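PDB 3RCY: mandelate racemase/muconate lactonizing enzyme-like protein from Roseovarius sp. TM1035, which probably catalyses a magnesium-dependent reaction of the enolase superfamily, starting with abstraction of a proton next to a substrate carboxylate, its own substrate being unestablished. Local coordinates for residues A[11-16]-A[378-383]; A[21-26]-A[383-388]; A[181-186]-A[219-224]. All blocks are in the same frame, centred on the assembly; numbering follows the deposited sequence.

Interaction 1 of 3, residues A[11-16]-A[378-383]; sequences VTAPPA and NPYHGT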
ATOM      1  N   VAL A  11     -29.601 -18.238 -35.914  1.00 16.26           N
ATOM      2  CA  VAL A  11     -28.214 -18.671 -35.828  1.00 16.45           C
ATOM      3  C   VAL A  11     -27.710 -18.946 -37.238  1.00 16.86           C
ATOM      4  O   VAL A  11     -28.282 -19.764 -37.958  1.00 17.31           O
ATOM      5  CB  VAL A  11     -28.058 -19.913 -34.930  1.00 16.66           C
ATOM      6  CG1 VAL A  11     -26.593 -20.354 -34.865  1.00 14.83           C
ATOM      7  CG2 VAL A  11     -28.597 -19.610 -33.528  1.00 15.48           C
ATOM      8  N   THR A  12     -26.649 -18.245 -37.626  1.00 16.52           N
ATOM      9  CA  THR A  12     -26.141 -18.323 -38.984  1.00 16.50           C
ATOM     10  C   THR A  12     -24.659 -18.676 -39.020  1.00 17.36           C
ATOM     11  O   THR A  12     -23.865 -18.179 -38.208  1.00 17.44           O
ATOM     12  CB  THR A  12     -26.482 -17.032 -39.806  1.00 15.58           C
ATOM     13  OG1 THR A  12     -26.090 -17.209 -41.168  1.00 15.87           O
ATOM     14  CG2 THR A  12     -25.816 -15.780 -39.228  1.00 16.17           C
ATOM     15  N   ALA A  13     -24.302 -19.539 -39.969  1.00 18.21           N
ATOM     16  CA  ALA A  13     -22.932 -20.035 -40.125  1.00 18.60           C
ATOM     17  C   ALA A  13     -22.205 -19.358 -41.293  1.00 18.94           C
ATOM     18  O   ALA A  13     -22.617 -19.491 -42.446  1.00 19.33           O
ATOM     19  CB  ALA A  13     -22.940 -21.548 -40.321  1.00 18.73           C
ATOM     20  N   PRO A  14     -21.112 -18.635 -41.002  1.00 19.45           N
ATOM     21  CA  PRO A  14     -20.308 -18.057 -42.081  1.00 19.90           C
ATOM     22  C   PRO A  14     -19.712 -19.178 -42.932  1.00 20.80           C
ATOM     23  O   PRO A  14     -19.235 -20.173 -42.376  1.00 19.76           O
ATOM     24  CB  PRO A  14     -19.180 -17.327 -41.339  1.00 19.68           C
ATOM     25  CG  PRO A  14     -19.679 -17.142 -39.939  1.00 25.22           C
ATOM     26  CD  PRO A  14     -20.570 -18.316 -39.669  1.00 19.41           C
ATOM     27  N   PRO A  15     -19.753 -19.028 -44.271  1.00 22.58           N
ATOM     28  CA  PRO A  15     -19.119 -19.975 -45.185  1.00 24.26           C
ATOM     29  C   PRO A  15     -17.614 -20.073 -44.952  1.00 25.47           C
ATOM     30  O   PRO A  15     -17.004 -19.146 -44.406  1.00 24.84           O
ATOM     31  CB  PRO A  15     -19.394 -19.365 -46.569  1.00 24.38           C
ATOM     32  CG  PRO A  15     -20.621 -18.554 -46.381  1.00 25.47           C
ATOM     33  CD  PRO A  15     -20.514 -17.995 -44.994  1.00 23.14           C
ATOM     34  N   ALA A  16     -17.034 -21.204 -45.351  1.00 27.09           N
ATOM     35  CA  ALA A  16     -15.585 -21.418 -45.303  1.00 28.26           C
ATOM     36  C   ALA A  16     -14.845 -20.287 -46.035  1.00 28.79           C
ATOM     37  O   ALA A  16     -15.351 -19.772 -47.034  1.00 29.11           O
ATOM     38  CB  ALA A  16     -15.233 -22.783 -45.911  1.00 28.92           C
ATOM     39  N   ASN A 378     -28.288 -19.816 -44.524  1.00 20.19           N
ATOM     40  CA  ASN A 378     -27.009 -20.296 -44.017  1.00 20.00           C
ATOM     41  C   ASN A 378     -27.106 -20.772 -42.561  1.00 20.22           C
ATOM     42  O   ASN A 378     -26.532 -20.146 -41.668  1.00 20.08           O
ATOM     43  CB  ASN A 378     -25.930 -19.209 -44.178  1.00 19.12           C
ATOM     44  CG  ASN A 378     -25.503 -19.019 -45.625  1.00 24.63           C
ATOM     45  OD1 ASN A 378     -26.117 -18.254 -46.378  1.00 19.55           O
ATOM     46  ND2 ASN A 378     -24.437 -19.702 -46.016  1.00 18.54           N
ATOM     47  N   PRO A 379     -27.838 -21.884 -42.318  1.00 20.81           N
ATOM     48  CA  PRO A 379     -28.002 -22.357 -40.943  1.00 20.84           C
ATOM     49  C   PRO A 379     -26.727 -23.004 -40.415  1.00 21.07           C
ATOM     50  O   PRO A 379     -25.848 -23.380 -41.195  1.00 20.54           O
ATOM     51  CB  PRO A 379     -29.116 -23.409 -41.064  1.00 20.98           C
ATOM     52  CG  PRO A 379     -28.957 -23.955 -42.443  1.00 20.85           C
ATOM     53  CD  PRO A 379     -28.494 -22.787 -43.291  1.00 21.13           C
ATOM     54  N   TYR A 380     -26.626 -23.128 -39.098  1.00 22.12           N
ATOM     55  CA  TYR A 380     -25.492 -23.818 -38.517  1.00 23.74           C
ATOM     56  C   TYR A 380     -25.874 -25.263 -38.215  1.00 26.44           C
ATOM     57  O   TYR A 380     -26.828 -25.510 -37.483  1.00 26.26           O
ATOM     58  CB  TYR A 380     -24.991 -23.114 -37.258  1.00 22.88           C
ATOM     59  CG  TYR A 380     -23.890 -23.877 -36.555  1.00 22.71           C
ATOM     60  CD1 TYR A 380     -22.648 -24.051 -37.164  1.00 22.75           C
ATOM     61  CD2 TYR A 380     -24.091 -24.427 -35.284  1.00 22.74           C
ATOM     62  CE1 TYR A 380     -21.633 -24.751 -36.540  1.00 22.87           C
ATOM     63  CE2 TYR A 380     -23.075 -25.130 -34.640  1.00 22.53           C
ATOM     64  CZ  TYR A 380     -21.848 -25.280 -35.272  1.00 22.91           C
ATOM     65  OH  TYR A 380     -20.825 -25.969 -34.665  1.00 22.76           O
ATOM     66  N   HIS A 381     -25.113 -26.197 -38.777  1.00 29.14           N
ATOM     67  CA  HIS A 381     -25.391 -27.632 -38.646  1.00 32.07           C
ATOM     68  C   HIS A 381     -24.461 -28.394 -37.698  1.00 33.12           C
ATOM     69  O   HIS A 381     -24.772 -29.521 -37.310  1.00 34.41           O
ATOM     70  CB  HIS A 381     -25.368 -28.302 -40.023  1.00 33.68           C
ATOM     71  CG  HIS A 381     -26.522 -27.924 -40.899  1.00 35.84           C
ATOM     72  ND1 HIS A 381     -27.830 -27.954 -40.462  1.00 35.09           N
ATOM     73  CD2 HIS A 381     -26.564 -27.520 -42.191  1.00 35.21           C
ATOM     74  CE1 HIS A 381     -28.629 -27.578 -41.446  1.00 35.97           C
ATOM     75  NE2 HIS A 381     -27.886 -27.315 -42.508  1.00 36.22           N
ATOM     76  N   GLY A 382     -23.330 -27.789 -37.336  1.00 32.60           N
ATOM     77  CA  GLY A 382     -22.303 -28.464 -36.532  1.00 32.18           C
ATOM     78  C   GLY A 382     -22.688 -28.749 -35.086  1.00 31.56           C
ATOM     79  O   GLY A 382     -23.824 -28.496 -34.669  1.00 31.47           O
ATOM     80  N   THR A 383     -21.734 -29.291 -34.330  1.00 30.72           N
ATOM     81  CA  THR A 383     -21.945 -29.656 -32.923  1.00 29.74           C
ATOM     82  C   THR A 383     -20.960 -28.921 -32.007  1.00 28.14           C
ATOM     83  O   THR A 383     -20.929 -29.161 -30.795  1.00 27.96           O
ATOM     84  CB  THR A 383     -21.770 -31.181 -32.697  1.00 30.54           C
ATOM     85  OG1 THR A 383     -20.463 -31.578 -33.130  1.00 31.17           O
ATOM     86  CG2 THR A 383     -22.831 -31.981 -33.453  1.00 31.72           C
TER
HETATM   87  O   HOH W   1     -28.920 -22.280 -37.459  1.00 15.57           O
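Val11 meets Tyr380 in two ways, through apolar side-chain atoms and through a water. With CG1 anti to the backbone N (chi1 180°), the valine brings that methyl to 4.0 Å from Tyr380 CB, the two side chains meeting at a slant. Val11 O and Tyr380 N are too far apart for a direct bond; water 1 spans the gap, donating to Val11 O at 2.6 Å and accepting from Tyr380 N at 2.9 Å. Thr12 comes next and places OG1 3.0 Å from Asn378 O; the same hydroxyl is hydrogen-bonded with Ala375 O, outside the two segments. The firm direct bond is that of Ala13, whose N donates to Asn378 O at 2.9 Å with an N-H...O angle of 167°, the donor lying 26° off the carbonyl plane. Ala13 CB then points into the other segment, at 3.5 Å from Pro379 O and at the edge of the Tyr380 ring. Pro15 ends the contact, its ring crossing the side chain of Asn378 at about a right angle. Strand 4-12 is, within this chain, an outermost strand of the three-stranded sheet in the N-terminal domain; Thr12 bonds Trp24 by its backbone, while Phe342 touches both Thr12 and Asn378. A C-terminal segment thus lies against the end of this strand and the loop that follows. The chemistry implies that 378-383 is held here mainly through main-chain polar groups, one bonded directly and one through water, with small apolar contacts beside them.

Interaction 2 of 3, residues A[21-26]-A[383-388]; sequences GRYWIL and TGLHLE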
ATOM      1  N   GLY A  21     -15.714 -17.001 -36.755  1.00 18.74           N
ATOM      2  CA  GLY A  21     -16.161 -18.131 -35.924  1.00 18.55           C
ATOM      3  C   GLY A  21     -17.169 -19.062 -36.585  1.00 18.63           C
ATOM      4  O   GLY A  21     -17.566 -18.847 -37.731  1.00 18.49           O
ATOM      5  N   ARG A  22     -17.593 -20.092 -35.852  1.00 18.65           N
ATOM      6  CA  ARG A  22     -18.458 -21.144 -36.410  1.00 18.93           C
ATOM      7  C   ARG A  22     -19.896 -20.694 -36.688  1.00 17.34           C
ATOM      8  O   ARG A  22     -20.522 -21.172 -37.635  1.00 17.30           O
ATOM      9  CB  ARG A  22     -18.469 -22.385 -35.508  1.00 20.56           C
ATOM     10  CG  ARG A  22     -17.217 -23.246 -35.610  1.00 32.86           C
ATOM     11  CD  ARG A  22     -17.407 -24.570 -34.865  1.00 23.56           C
ATOM     12  NE  ARG A  22     -16.241 -25.447 -34.989  1.00 33.96           N
ATOM     13  CZ  ARG A  22     -15.145 -25.363 -34.238  1.00 24.78           C
ATOM     14  NH1 ARG A  22     -15.035 -24.434 -33.288  1.00 33.70           N
ATOM     15  NH2 ARG A  22     -14.145 -26.211 -34.442  1.00 34.32           N
ATOM     16  N   TYR A  23     -20.419 -19.793 -35.858  1.00 15.47           N
ATOM     17  CA  TYR A  23     -21.786 -19.292 -36.025  1.00 14.91           C
ATOM     18  C   TYR A  23     -21.947 -17.953 -35.321  1.00 14.13           C
ATOM     19  O   TYR A  23     -21.206 -17.640 -34.376  1.00 13.65           O
ATOM     20  CB  TYR A  23     -22.833 -20.299 -35.491  1.00 14.85           C
ATOM     21  CG  TYR A  23     -22.581 -20.680 -34.049  1.00 14.98           C
ATOM     22  CD1 TYR A  23     -22.989 -19.841 -33.008  1.00 14.29           C
ATOM     23  CD2 TYR A  23     -21.900 -21.863 -33.724  1.00 14.66           C
ATOM     24  CE1 TYR A  23     -22.729 -20.157 -31.692  1.00 14.65           C
ATOM     25  CE2 TYR A  23     -21.644 -22.196 -32.396  1.00 14.49           C
ATOM     26  CZ  TYR A  23     -22.057 -21.334 -31.385  1.00 14.43           C
ATOM     27  OH  TYR A  23     -21.805 -21.632 -30.058  1.00 14.57           O
ATOM     28  N   TRP A  24     -22.924 -17.176 -35.783  1.00 14.42           N
ATOM     29  CA  TRP A  24     -23.286 -15.906 -35.159  1.00 14.78           C
ATOM     30  C   TRP A  24     -24.730 -15.981 -34.692  1.00 15.19           C
ATOM     31  O   TRP A  24     -25.581 -16.547 -35.377  1.00 15.67           O
ATOM     32  CB  TRP A  24     -23.116 -14.743 -36.143  1.00 14.42           C
ATOM     33  CG  TRP A  24     -21.730 -14.615 -36.708  1.00 14.30           C
ATOM     34  CD1 TRP A  24     -20.553 -14.951 -36.094  1.00 14.32           C
ATOM     35  CD2 TRP A  24     -21.375 -14.101 -37.996  1.00 14.59           C
ATOM     36  NE1 TRP A  24     -19.491 -14.684 -36.926  1.00 14.28           N
ATOM     37  CE2 TRP A  24     -19.966 -14.162 -38.098  1.00 14.14           C
ATOM     38  CE3 TRP A  24     -22.111 -13.592 -39.071  1.00 14.44           C
ATOM     39  CZ2 TRP A  24     -19.277 -13.735 -39.237  1.00 14.85           C
ATOM     40  CZ3 TRP A  24     -21.423 -13.159 -40.205  1.00 15.31           C
ATOM     41  CH2 TRP A  24     -20.022 -13.241 -40.279  1.00 14.44           C
ATOM     42  N   ILE A  25     -24.997 -15.419 -33.519  1.00 15.09           N
ATOM     43  CA  ILE A  25     -26.336 -15.458 -32.940  1.00 15.01           C
ATOM     44  C   ILE A  25     -26.977 -14.091 -33.112  1.00 14.93           C
ATOM     45  O   ILE A  25     -26.654 -13.147 -32.390  1.00 14.40           O
ATOM     46  CB  ILE A  25     -26.326 -15.875 -31.443  1.00 14.78           C
ATOM     47  CG1 ILE A  25     -25.675 -17.258 -31.275  1.00 15.41           C
ATOM     48  CG2 ILE A  25     -27.757 -15.888 -30.885  1.00 15.41           C
ATOM     49  CD1 ILE A  25     -25.274 -17.591 -29.827  1.00 15.38           C
ATOM     50  N   LEU A  26     -27.877 -13.998 -34.083  1.00 15.32           N
ATOM     51  CA  LEU A  26     -28.577 -12.751 -34.366  1.00 15.40           C
ATOM     52  C   LEU A  26     -29.931 -12.743 -33.673  1.00 15.32           C
ATOM     53  O   LEU A  26     -30.608 -13.776 -33.602  1.00 15.63           O
ATOM     54  CB  LEU A  26     -28.763 -12.570 -35.880  1.00 15.81           C
ATOM     55  CG  LEU A  26     -27.521 -12.759 -36.769  1.00 19.49           C
ATOM     56  CD1 LEU A  26     -27.906 -12.595 -38.230  1.00 16.07           C
ATOM     57  CD2 LEU A  26     -26.393 -11.789 -36.389  1.00 15.79           C
ATOM     58  N   THR A 383     -21.734 -29.291 -34.330  1.00 30.72           N
ATOM     59  CA  THR A 383     -21.945 -29.656 -32.923  1.00 29.74           C
ATOM     60  C   THR A 383     -20.960 -28.921 -32.007  1.00 28.14           C
ATOM     61  O   THR A 383     -20.929 -29.161 -30.795  1.00 27.96           O
ATOM     62  CB  THR A 383     -21.770 -31.181 -32.697  1.00 30.54           C
ATOM     63  OG1 THR A 383     -20.463 -31.578 -33.130  1.00 31.17           O
ATOM     64  CG2 THR A 383     -22.831 -31.981 -33.453  1.00 31.72           C
ATOM     65  N   GLY A 384     -20.157 -28.036 -32.599  1.00 26.64           N
ATOM     66  CA  GLY A 384     -19.129 -27.296 -31.874  1.00 25.45           C
ATOM     67  C   GLY A 384     -19.605 -25.949 -31.359  1.00 24.05           C
ATOM     68  O   GLY A 384     -20.738 -25.531 -31.621  1.00 24.57           O
ATOM     69  N   LEU A 385     -18.736 -25.273 -30.616  1.00 22.20           N
ATOM     70  CA  LEU A 385     -19.036 -23.939 -30.116  1.00 20.94           C
ATOM     71  C   LEU A 385     -18.411 -22.922 -31.052  1.00 21.46           C
ATOM     72  O   LEU A 385     -17.603 -23.292 -31.919  1.00 21.56           O
ATOM     73  CB  LEU A 385     -18.515 -23.775 -28.683  1.00 19.52           C
ATOM     74  CG  LEU A 385     -19.090 -24.788 -27.681  1.00 20.97           C
ATOM     75  CD1 LEU A 385     -18.323 -24.761 -26.379  1.00 18.51           C
ATOM     76  CD2 LEU A 385     -20.564 -24.523 -27.434  1.00 18.80           C
ATOM     77  N   HIS A 386     -18.792 -21.652 -30.879  1.00 21.27           N
ATOM     78  CA  HIS A 386     -18.331 -20.556 -31.722  1.00 21.76           C
ATOM     79  C   HIS A 386     -16.798 -20.568 -31.840  1.00 22.78           C
ATOM     80  O   HIS A 386     -16.255 -20.477 -32.946  1.00 22.84           O
ATOM     81  CB  HIS A 386     -18.866 -19.225 -31.174  1.00 21.41           C
ATOM     82  CG  HIS A 386     -18.117 -18.020 -31.648  1.00 22.27           C
ATOM     83  ND1 HIS A 386     -18.326 -17.449 -32.886  1.00 22.07           N
ATOM     84  CD2 HIS A 386     -17.167 -17.267 -31.043  1.00 21.17           C
ATOM     85  CE1 HIS A 386     -17.537 -16.398 -33.022  1.00 21.39           C
ATOM     86  NE2 HIS A 386     -16.816 -16.272 -31.922  1.00 22.14           N
ATOM     87  N   LEU A 387     -16.132 -20.694 -30.693  1.00 23.52           N
ATOM     88  CA  LEU A 387     -14.696 -20.977 -30.597  1.00 24.89           C
ATOM     89  C   LEU A 387     -14.516 -22.070 -29.553  1.00 25.90           C
ATOM     90  O   LEU A 387     -15.408 -22.284 -28.734  1.00 25.80           O
ATOM     91  CB  LEU A 387     -13.922 -19.736 -30.148  1.00 24.80           C
ATOM     92  CG  LEU A 387     -13.770 -18.589 -31.146  1.00 27.31           C
ATOM     93  CD1 LEU A 387     -13.385 -17.308 -30.404  1.00 24.82           C
ATOM     94  CD2 LEU A 387     -12.751 -18.931 -32.232  1.00 25.34           C
ATOM     95  N   GLU A 388     -13.368 -22.746 -29.568  1.00 27.18           N
ATOM     96  CA  GLU A 388     -13.100 -23.839 -28.619  1.00 29.12           C
ATOM     97  C   GLU A 388     -11.671 -23.815 -28.090  1.00 30.05           C
ATOM     98  O   GLU A 388     -10.772 -23.297 -28.754  1.00 30.05           O
ATOM     99  CB  GLU A 388     -13.415 -25.204 -29.251  1.00 30.04           C
ATOM    100  CG  GLU A 388     -14.910 -25.494 -29.349  1.00 41.30           C
ATOM    101  CD  GLU A 388     -15.250 -26.700 -30.213  1.00 31.62           C
ATOM    102  OE1 GLU A 388     -14.356 -27.212 -30.926  1.00 42.07           O
ATOM    103  OE2 GLU A 388     -16.424 -27.128 -30.179  1.00 41.75           O
TER
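Arg22 NH1 donates to Leu385 O over 3.1 Å with an N-H...O angle of 146°, approaching nearly along the C=O axis. The guanidinium reaches that oxygen because the arginine chain is extended from CG to NE, and CD also lies close to it. On the same residue the backbone N donates to His386 O at 3.2 Å, in the carbonyl plane and on a lone pair, so Arg22 holds two successive carbonyls. Glu388 adds a long, purely electrostatic pairing: its OE1 is 3.7 Å from Arg22 NH2 but well out of the guanidinium plane. The other carboxylate oxygen, OE2, accepts from Leu385 N at 3.0 Å, which ties the glutamate back to its own segment. These bonds join a C-terminal loop to the residues leading into strand 24-31 in the N-terminal capping domain of the enolase fold, at the end of the connection that probably corresponds to the 20s loop of relatives. The side chain of Leu387 lies about 8 Å from the bound magnesium, and Leu385 and Leu387 also pack on Ser81 and Phe83 of the second subunit. His386 fits between Gly21 and Tyr23. Its ND1 donates to Tyr23 O at 3.2 Å, with the carbonyl oxygen 25° out of the imidazole plane, while CE1 lies 3.6 Å from Gly21 CA; a CB on Gly21 would fall against that ring carbon. Tyr23 takes the uncommon chi1 of 55°, with CG between the backbone N and the carbonyl carbon; this rotation swings the ring under His386 CB, which meets its face in a CH-pi contact, 4.2 Å from the ring centroid. Gly384 O sits at the edge of the same ring, beside CE2.

Interaction 3 of 3, residues A[181-186]-A[219-224]; sequences PAMTDI and AIRLGQ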
ATOM      1  N   PRO A 181       5.370 -20.618 -22.178  1.00 13.76           N
ATOM      2  CA  PRO A 181       5.660 -20.803 -23.605  1.00 13.84           C
ATOM      3  C   PRO A 181       6.873 -21.711 -23.819  1.00 14.31           C
ATOM      4  O   PRO A 181       7.798 -21.729 -22.995  1.00 13.88           O
ATOM      5  CB  PRO A 181       5.993 -19.382 -24.090  1.00 13.75           C
ATOM      6  CG  PRO A 181       6.462 -18.658 -22.835  1.00 11.91           C
ATOM      7  CD  PRO A 181       5.562 -19.216 -21.756  1.00 13.40           C
ATOM      8  N   ALA A 182       6.857 -22.464 -24.916  1.00 14.79           N
ATOM      9  CA  ALA A 182       8.039 -23.182 -25.371  1.00 15.65           C
ATOM     10  C   ALA A 182       9.036 -22.145 -25.898  1.00 16.06           C
ATOM     11  O   ALA A 182       8.628 -21.044 -26.261  1.00 15.52           O
ATOM     12  CB  ALA A 182       7.650 -24.149 -26.459  1.00 15.80           C
ATOM     13  N   MET A 183      10.329 -22.486 -25.926  1.00 16.79           N
ATOM     14  CA  MET A 183      11.342 -21.612 -26.529  1.00 17.43           C
ATOM     15  C   MET A 183      11.015 -21.306 -27.990  1.00 16.98           C
ATOM     16  O   MET A 183      11.259 -20.199 -28.467  1.00 17.00           O
ATOM     17  CB  MET A 183      12.748 -22.221 -26.426  1.00 19.26           C
ATOM     18  CG  MET A 183      13.467 -21.969 -25.095  1.00 25.69           C
ATOM     19  SD  MET A 183      13.649 -20.220 -24.633  1.00 21.38           S
ATOM     20  CE  MET A 183      14.624 -19.590 -26.002  1.00 25.58           C
ATOM     21  N   THR A 184      10.446 -22.285 -28.687  1.00 16.50           N
ATOM     22  CA  THR A 184      10.000 -22.096 -30.070  1.00 16.64           C
ATOM     23  C   THR A 184       8.848 -21.089 -30.205  1.00 16.12           C
ATOM     24  O   THR A 184       8.780 -20.382 -31.202  1.00 16.10           O
ATOM     25  CB  THR A 184       9.596 -23.429 -30.735  1.00 16.97           C
ATOM     26  OG1 THR A 184       8.678 -24.114 -29.883  1.00 17.95           O
ATOM     27  CG2 THR A 184      10.828 -24.313 -30.978  1.00 18.34           C
ATOM     28  N   ASP A 185       7.956 -21.028 -29.213  1.00 15.82           N
ATOM     29  CA  ASP A 185       6.891 -20.006 -29.176  1.00 15.49           C
ATOM     30  C   ASP A 185       7.483 -18.605 -29.060  1.00 15.60           C
ATOM     31  O   ASP A 185       7.020 -17.655 -29.706  1.00 15.98           O
ATOM     32  CB  ASP A 185       5.925 -20.239 -27.999  1.00 15.50           C
ATOM     33  CG  ASP A 185       5.171 -21.555 -28.104  1.00 18.27           C
ATOM     34  OD1 ASP A 185       4.830 -21.951 -29.230  1.00 15.79           O
ATOM     35  OD2 ASP A 185       4.905 -22.184 -27.057  1.00 16.01           O
ATOM     36  N   ILE A 186       8.490 -18.471 -28.203  1.00 15.13           N
ATOM     37  CA  ILE A 186       9.150 -17.192 -28.032  1.00 14.87           C
ATOM     38  C   ILE A 186       9.892 -16.794 -29.304  1.00 14.84           C
ATOM     39  O   ILE A 186       9.699 -15.684 -29.799  1.00 14.50           O
ATOM     40  CB  ILE A 186      10.059 -17.154 -26.772  1.00 14.82           C
ATOM     41  CG1 ILE A 186       9.194 -17.280 -25.505  1.00 15.38           C
ATOM     42  CG2 ILE A 186      10.879 -15.847 -26.740  1.00 16.27           C
ATOM     43  CD1 ILE A 186       9.980 -17.508 -24.203  1.00 15.14           C
ATOM     44  N   ALA A 219       4.008 -15.063 -19.571  1.00 12.83           N
ATOM     45  CA  ALA A 219       3.619 -13.835 -20.267  1.00 12.85           C
ATOM     46  C   ALA A 219       4.705 -12.772 -20.196  1.00 13.39           C
ATOM     47  O   ALA A 219       4.906 -12.016 -21.150  1.00 13.63           O
ATOM     48  CB  ALA A 219       2.317 -13.284 -19.701  1.00 12.35           C
ATOM     49  N   ILE A 220       5.395 -12.715 -19.059  1.00 13.32           N
ATOM     50  CA  ILE A 220       6.513 -11.787 -18.873  1.00 12.96           C
ATOM     51  C   ILE A 220       7.731 -12.183 -19.722  1.00 13.32           C
ATOM     52  O   ILE A 220       8.335 -11.326 -20.367  1.00 13.29           O
ATOM     53  CB  ILE A 220       6.869 -11.614 -17.373  1.00 12.94           C
ATOM     54  CG1 ILE A 220       5.703 -10.913 -16.644  1.00 11.97           C
ATOM     55  CG2 ILE A 220       8.180 -10.808 -17.193  1.00 12.49           C
ATOM     56  CD1 ILE A 220       5.714 -11.075 -15.123  1.00 13.09           C
ATOM     57  N   ARG A 221       8.074 -13.472 -19.745  1.00 13.55           N
ATOM     58  CA  ARG A 221       9.183 -13.938 -20.591  1.00 14.00           C
ATOM     59  C   ARG A 221       8.924 -13.682 -22.083  1.00 14.36           C
ATOM     60  O   ARG A 221       9.825 -13.260 -22.807  1.00 14.40           O
ATOM     61  CB  ARG A 221       9.487 -15.409 -20.345  1.00 14.05           C
ATOM     62  CG  ARG A 221      10.055 -15.697 -18.954  1.00 12.88           C
ATOM     63  CD  ARG A 221      10.585 -17.124 -18.858  1.00 14.11           C
ATOM     64  NE  ARG A 221      11.509 -17.431 -19.946  1.00 13.23           N
ATOM     65  CZ  ARG A 221      11.377 -18.440 -20.803  1.00 14.45           C
ATOM     66  NH1 ARG A 221      10.359 -19.299 -20.703  1.00 12.92           N
ATOM     67  NH2 ARG A 221      12.287 -18.599 -21.754  1.00 12.76           N
ATOM     68  N   LEU A 222       7.695 -13.925 -22.535  1.00 14.43           N
ATOM     69  CA  LEU A 222       7.353 -13.680 -23.941  1.00 14.89           C
ATOM     70  C   LEU A 222       7.298 -12.184 -24.238  1.00 14.48           C
ATOM     71  O   LEU A 222       7.836 -11.715 -25.251  1.00 14.06           O
ATOM     72  CB  LEU A 222       6.032 -14.359 -24.328  1.00 14.87           C
ATOM     73  CG  LEU A 222       5.503 -14.034 -25.734  1.00 18.16           C
ATOM     74  CD1 LEU A 222       6.375 -14.663 -26.807  1.00 15.35           C
ATOM     75  CD2 LEU A 222       4.069 -14.503 -25.883  1.00 15.38           C
ATOM     76  N   GLY A 223       6.651 -11.446 -23.345  1.00 14.76           N
ATOM     77  CA  GLY A 223       6.541  -9.995 -23.457  1.00 15.00           C
ATOM     78  C   GLY A 223       7.881  -9.306 -23.627  1.00 15.57           C
ATOM     79  O   GLY A 223       8.052  -8.505 -24.544  1.00 15.43           O
ATOM     80  N   GLN A 224       8.840  -9.615 -22.749  1.00 15.57           N
ATOM     81  CA  GLN A 224      10.136  -8.949 -22.796  1.00 15.88           C
ATOM     82  C   GLN A 224      10.886  -9.195 -24.117  1.00 15.81           C
ATOM     83  O   GLN A 224      11.598  -8.316 -24.602  1.00 15.42           O
ATOM     84  CB  GLN A 224      10.991  -9.297 -21.562  1.00 16.85           C
ATOM     85  CG  GLN A 224      11.586 -10.699 -21.541  1.00 21.95           C
ATOM     86  CD  GLN A 224      12.266 -11.012 -20.213  1.00 18.34           C
ATOM     87  OE1 GLN A 224      13.495 -10.992 -20.110  1.00 22.17           O
ATOM     88  NE2 GLN A 224      11.462 -11.281 -19.186  1.00 21.69           N
TER
HETATM   89  O   HOH W   2      10.515 -20.921 -22.924  1.00 11.60           O
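A bend at chi3 of Arg221 (52°) and the extended end of Ile186 (chi2 170°) bring a methyl over one face of a guanidinium. Ile186 CD1 stands 3.4 Å above the guanidinium plane, offset toward its rim, with Arg221 NH2 as its nearest atom at 3.5 Å. Met183, folded back at its last two torsions, takes a different approach: SD lies at the edge, in the guanidinium plane, 3.6 Å from Arg221 NH2. At the edge too is water 2, which donates to Pro181 O at 2.8 Å and accepts from Arg221 NH1 at 2.8 Å, bridging the two segments where no direct hydrogen bond does. Leu222 completes the contact beyond the arginine, its CD1 at 3.9 Å from Ile186 CA while the two aliphatic chains run alongside each other, pointing opposite ways. The segments belong to helices 183-200 and 216-226, consecutive outer helices of the barrel domain on either side of strand 205-208 in sequence. Helix 183-200 starts here: Ala182 is its N-cap, and Asp185 OD2 accepts from Ala182 N at 2.9 Å, the half of a capping box that an alanine N-cap permits. Arg221 also reaches the third subunit, NH2 bonding Ser230 OG there, with Asp205 of that subunit a long, weak ion partner. A leucine in place of Arg221 would probably leave water 2 without the N-H it accepts from, cost Ser230 of the third subunit its bond, and uncover the methyl of Ile186. Chemically, then, the guanidinium's N-H groups serve water 2 and Ser230 of the third subunit while its face serves as a flat apolar surface, which lets a buried charge lie among methionine and isoleucine.

Interactions 1 and 2 are neighbours, their centres 8 Å apart, and share Thr383. They bring one C-terminal run, 378-388, against the end of strand 4-12 and the beginning of strand 24-31, adjacent in the antiparallel sheet of the N-terminal domain. Along the chain their segments alternate, so the two closures cross. Interaction 3 is nested inside both, joining successive outer helices of the barrel domain; its centre lies 36 Å from that of interaction 1 and 30 Å from that of interaction 2. The pair thus fastens the C-terminal loop 378-388 to the capping domain, whereas interaction 3 is local to the barrel; interactions 1 and 2 border the second subunit, interaction 3 the third.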